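Local coordinates for 3-carboxy-cis,cis-muconate cycloisomerase (Pseudomonas putida, PDB 1RE5), which belongs to the fumarase/aspartase (lyase 1) superfamily and forms a homotetramer whose long central helices pack into a shared bundle, at residues H176-L180 against V239-V243; L301-L305 against T326-I330. One frame throughout, in Å; residues are numbered along the deposited sequence.

Interaction 1. Residues H176-L180 against V239-V243; sequences HRQRL and VLGLV
Segments 176-180 of helix 162-187 and 239-243 of helix 231-257 run nearly antiparallel (168°, axes 10.3 Å apart), with His176 CA and Val243 CA 6.9 Å apart in register. Both are alpha-helical, with Leu180 N to His176 O at 2.9 Å and Val243 N to Val239 O at 3.0 Å. Val239 (t) points toward 176-180: its CG1 lies 4.1 Å from Arg179 CB and 3.2 Å from Leu180 CD1, unusually short for two methyl groups; Leu180 (chi1 -107°, between wells) starts sideways but its end comes near. Leu242, three residues on, sets CD2 4.0 Å from Arg179 CD and over one guanidinium face, and its O 3.5 Å from His176 CE1. Val243 (t) brings CG2 to 3.6 Å from His176 ND1, its N over a face of that ring, which chi1 m carries toward 239-243. This is antiparallel packing within the central helical bundle. With no hydrogen bond between the turns, cohesion is van der Waals; the guanidinium is salt-bridged to Asp231 and Glu235 of the second subunit.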
loop_
_atom_site.group_PDB
_atom_site.type_symbol
_atom_site.label_atom_id
_atom_site.label_comp_id
_atom_site.label_asym_id
_atom_site.label_seq_id
_atom_site.Cartn_x
_atom_site.Cartn_y
_atom_site.Cartn_z
ATOM N N HIS D 176 20.030 -9.398 -6.787
ATOM C CA HIS D 176 19.543 -8.073 -7.157
ATOM C C HIS D 176 20.447 -7.444 -8.183
ATOM O O HIS D 176 19.981 -6.704 -9.055
ATOM C CB HIS D 176 19.433 -7.168 -5.931
ATOM C CG HIS D 176 18.446 -7.662 -4.927
ATOM N ND1 HIS D 176 18.501 -7.324 -3.589
ATOM C CD2 HIS D 176 17.410 -8.523 -5.055
ATOM C CE1 HIS D 176 17.545 -7.961 -2.937
ATOM N NE2 HIS D 176 16.869 -8.695 -3.804
ATOM N N ARG D 177 21.741 -7.733 -8.077
ATOM C CA ARG D 177 22.707 -7.183 -9.019
ATOM C C ARG D 177 22.375 -7.742 -10.381
ATOM O O ARG D 177 22.420 -7.041 -11.393
ATOM C CB ARG D 177 24.113 -7.584 -8.606
ATOM C CG ARG D 177 24.465 -7.075 -7.229
ATOM C CD ARG D 177 25.860 -7.458 -6.856
ATOM N NE ARG D 177 26.856 -6.754 -7.653
ATOM C CZ ARG D 177 28.131 -7.128 -7.729
ATOM N NH1 ARG D 177 28.538 -8.202 -7.056
ATOM N NH2 ARG D 177 28.995 -6.426 -8.459
ATOM N N GLN D 178 22.011 -9.017 -10.363
ATOM C CA GLN D 178 21.625 -9.787 -11.535
ATOM C C GLN D 178 20.381 -9.158 -12.156
ATOM O O GLN D 178 20.332 -8.932 -13.357
ATOM C CB GLN D 178 21.328 -11.206 -11.068
ATOM C CG GLN D 178 21.192 -12.286 -12.094
ATOM C CD GLN D 178 20.840 -13.623 -11.418
ATOM O OE1 GLN D 178 21.502 -14.048 -10.443
ATOM N NE2 GLN D 178 19.792 -14.290 -11.927
ATOM N N ARG D 179 19.382 -8.863 -11.328
ATOM C CA ARG D 179 18.132 -8.266 -11.793
ATOM C C ARG D 179 18.363 -6.883 -12.396
ATOM O O ARG D 179 17.804 -6.547 -13.450
ATOM C CB ARG D 179 17.131 -8.177 -10.634
ATOM C CG ARG D 179 16.585 -9.535 -10.174
ATOM C CD ARG D 179 15.850 -9.435 -8.832
ATOM N NE ARG D 179 15.274 -10.716 -8.437
ATOM C CZ ARG D 179 15.399 -11.255 -7.227
ATOM N NH1 ARG D 179 16.076 -10.621 -6.280
ATOM N NH2 ARG D 179 14.870 -12.447 -6.967
ATOM N N LEU D 180 19.188 -6.081 -11.723
ATOM C CA LEU D 180 19.524 -4.732 -12.183
ATOM C C LEU D 180 20.195 -4.796 -13.560
ATOM O O LEU D 180 20.012 -3.937 -14.416
ATOM C CB LEU D 180 20.467 -4.087 -11.165
ATOM C CG LEU D 180 19.917 -2.980 -10.261
ATOM C CD1 LEU D 180 18.398 -3.061 -10.133
ATOM C CD2 LEU D 180 20.596 -3.061 -8.922
ATOM N N VAL D 239 12.540 -3.420 -8.261
ATOM C CA VAL D 239 13.793 -4.057 -7.862
ATOM C C VAL D 239 14.374 -3.286 -6.682
ATOM O O VAL D 239 14.905 -3.873 -5.742
ATOM C CB VAL D 239 14.802 -4.105 -9.047
ATOM C CG1 VAL D 239 16.100 -4.780 -8.610
ATOM C CG2 VAL D 239 14.181 -4.880 -10.215
ATOM N N LEU D 240 14.264 -1.961 -6.727
ATOM C CA LEU D 240 14.750 -1.140 -5.618
ATOM C C LEU D 240 13.967 -1.554 -4.364
ATOM O O LEU D 240 14.497 -1.550 -3.239
ATOM C CB LEU D 240 14.535 0.346 -5.923
ATOM C CG LEU D 240 15.757 1.178 -6.344
ATOM C CD1 LEU D 240 16.574 0.452 -7.383
ATOM C CD2 LEU D 240 15.283 2.517 -6.885
ATOM N N GLY D 241 12.708 -1.937 -4.586
ATOM C CA GLY D 241 11.850 -2.366 -3.501
ATOM C C GLY D 241 12.426 -3.624 -2.888
ATOM O O GLY D 241 12.516 -3.746 -1.658
ATOM N N LEU D 242 12.815 -4.562 -3.749
ATOM C CA LEU D 242 13.409 -5.819 -3.312
ATOM C C LEU D 242 14.672 -5.541 -2.481
ATOM O O LEU D 242 14.900 -6.171 -1.441
ATOM C CB LEU D 242 13.756 -6.664 -4.540
ATOM C CG LEU D 242 12.917 -7.884 -4.967
ATOM C CD1 LEU D 242 11.468 -7.795 -4.503
ATOM C CD2 LEU D 242 13.006 -8.001 -6.487
ATOM N N VAL D 243 15.481 -4.583 -2.929
ATOM C CA VAL D 243 16.707 -4.229 -2.213
ATOM C C VAL D 243 16.387 -3.678 -0.828
ATOM O O VAL D 243 17.032 -4.034 0.157
ATOM C CB VAL D 243 17.529 -3.178 -2.978
ATOM C CG1 VAL D 243 18.657 -2.665 -2.094
ATOM C CG2 VAL D 243 18.094 -3.786 -4.250
#

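Interaction 2. Residues L301-L305 against T326-I330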
loop_
_atom_site.group_PDB
_atom_site.type_symbol
_atom_site.label_atom_id
_atom_site.label_comp_id
_atom_site.label_asym_id
_atom_site.label_seq_id
_atom_site.Cartn_x
_atom_site.Cartn_y
_atom_site.Cartn_z
ATOM N N LEU D 301 5.336 3.435 -1.347
ATOM C CA LEU D 301 5.737 4.242 -2.492
ATOM C C LEU D 301 5.708 3.407 -3.762
ATOM O O LEU D 301 5.361 3.897 -4.836
ATOM C CB LEU D 301 7.129 4.833 -2.272
ATOM C CG LEU D 301 7.120 5.803 -1.098
ATOM C CD1 LEU D 301 8.527 6.254 -0.779
ATOM C CD2 LEU D 301 6.203 6.978 -1.448
ATOM N N LEU D 302 6.055 2.138 -3.632
ATOM C CA LEU D 302 6.043 1.237 -4.769
ATOM C C LEU D 302 4.637 0.974 -5.288
ATOM O O LEU D 302 4.405 0.932 -6.508
ATOM C CB LEU D 302 6.632 -0.094 -4.371
ATOM C CG LEU D 302 7.875 -0.376 -5.160
ATOM C CD1 LEU D 302 8.940 0.618 -4.736
ATOM C CD2 LEU D 302 8.302 -1.814 -4.910
ATOM N N SER D 303 3.702 0.763 -4.361
ATOM C CA SER D 303 2.342 0.470 -4.771
ATOM C C SER D 303 1.771 1.667 -5.493
ATOM O O SER D 303 0.910 1.506 -6.357
ATOM C CB SER D 303 1.480 0.064 -3.576
ATOM O OG SER D 303 1.385 1.105 -2.634
ATOM N N THR D 304 2.271 2.863 -5.180
ATOM C CA THR D 304 1.777 4.053 -5.871
ATOM C C THR D 304 2.110 3.954 -7.358
ATOM O O THR D 304 1.264 4.216 -8.215
ATOM C CB THR D 304 2.382 5.361 -5.317
ATOM O OG1 THR D 304 1.893 5.597 -3.988
ATOM C CG2 THR D 304 1.980 6.542 -6.200
ATOM N N LEU D 305 3.340 3.570 -7.670
ATOM C CA LEU D 305 3.716 3.441 -9.061
ATOM C C LEU D 305 2.877 2.348 -9.716
ATOM O O LEU D 305 2.456 2.486 -10.870
ATOM C CB LEU D 305 5.201 3.147 -9.169
ATOM C CG LEU D 305 6.067 4.327 -8.706
ATOM C CD1 LEU D 305 7.530 3.977 -8.827
ATOM C CD2 LEU D 305 5.757 5.554 -9.549
ATOM N N THR D 326 7.340 10.445 -6.568
ATOM C CA THR D 326 7.413 9.111 -5.997
ATOM C C THR D 326 8.657 8.311 -6.351
ATOM O O THR D 326 9.295 7.736 -5.472
ATOM C CB THR D 326 6.166 8.291 -6.386
ATOM O OG1 THR D 326 4.995 9.021 -5.999
ATOM C CG2 THR D 326 6.165 6.930 -5.692
ATOM N N LEU D 327 9.003 8.255 -7.630
ATOM C CA LEU D 327 10.173 7.482 -8.048
ATOM C C LEU D 327 11.438 8.048 -7.407
ATOM O O LEU D 327 12.305 7.293 -6.940
ATOM C CB LEU D 327 10.307 7.480 -9.570
ATOM C CG LEU D 327 10.597 6.134 -10.236
ATOM C CD1 LEU D 327 10.804 6.349 -11.726
ATOM C CD2 LEU D 327 11.824 5.495 -9.640
ATOM N N PRO D 328 11.573 9.383 -7.374
ATOM C CA PRO D 328 12.792 9.899 -6.749
ATOM C C PRO D 328 12.850 9.525 -5.265
ATOM O O PRO D 328 13.898 9.130 -4.757
ATOM C CB PRO D 328 12.689 11.403 -6.987
ATOM C CG PRO D 328 11.967 11.469 -8.300
ATOM C CD PRO D 328 10.868 10.452 -8.100
ATOM N N ASP D 329 11.732 9.634 -4.567
ATOM C CA ASP D 329 11.738 9.281 -3.154
ATOM C C ASP D 329 12.248 7.867 -2.939
ATOM O O ASP D 329 13.034 7.618 -2.026
ATOM C CB ASP D 329 10.338 9.403 -2.547
ATOM C CG ASP D 329 10.017 10.814 -2.116
ATOM O OD1 ASP D 329 8.934 11.015 -1.509
ATOM O OD2 ASP D 329 10.851 11.719 -2.387
ATOM N N ILE D 330 11.788 6.939 -3.772
ATOM C CA ILE D 330 12.206 5.551 -3.650
ATOM C C ILE D 330 13.723 5.440 -3.791
ATOM O O ILE D 330 14.383 4.825 -2.960
ATOM C CB ILE D 330 11.514 4.672 -4.707
ATOM C CG1 ILE D 330 10.006 4.662 -4.466
ATOM C CG2 ILE D 330 12.061 3.257 -4.637
ATOM C CD1 ILE D 330 9.207 3.982 -5.546
#
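This is an apolar helix-helix contact between successive long helices of the central bundle, 286-307 and 319-347, which the chain joins by a short connection. The segment axes approach to 9.6 Å with an angle of 147° between their N-to-C directions, so the helices are antiparallel but clearly splayed; Leu301 and Thr326 are the nearest pair, CA to CA 6.2 Å. Ile330 is central to the packing. Its CG1 meets Leu301 CB at 3.6 Å, and its CD1 approaches Leu302 CD1 at 3.5 Å and Leu305 CD1 at 3.7 Å, touching three leucines on the facing turn. Leu305 CD1 also packs against Leu327 CG at 4.0 Å. Thr326 contributes its methyl: CG2 sits 3.3 Å from Leu301 O and 4.0 Å from Leu305 CG, while OG1 is hydrogen-bonded to Ala322 O in its own helix. The backbone bonds to Leu301 O are weak, from Thr304 N at 3.3 Å and Leu305 N at 3.5 Å. Ser303 and Thr304 line a pocket holding DTT, to which Ser303 OG makes a weak hydrogen bond. Pro328 marks a kink in helix 319-347 and takes no part in the contact. Helix 231-257 closes one side, where Ala237 touches both Leu305 and Ile330, and the third subunit packs its own Leu301 and Asp329 against the same residues here.

How the interactions relate
Helix 231-257 links the two contacts, whose centres lie 15 Å apart: it is one partner in interaction 1, and another part of its surface packs against interaction 2. Gly241 CA of interaction 1 is 3.9 Å from Leu302 CD2 of interaction 2, and Leu240 CD2 lies 4.0 Å from Ile330 CG2, so the side of 239-243 carrying these residues serves the second contact while Val239 and Leu242 serve the first. Phe306 of the second subunit touches both Leu242 and Leu302. A bound DTT, probably from the crystallisation liquor, lies about 3 Å from the Thr304 side chain in interaction 2, whereas the Leu242 side chain in interaction 1 is about 13 Å from a bound DTT.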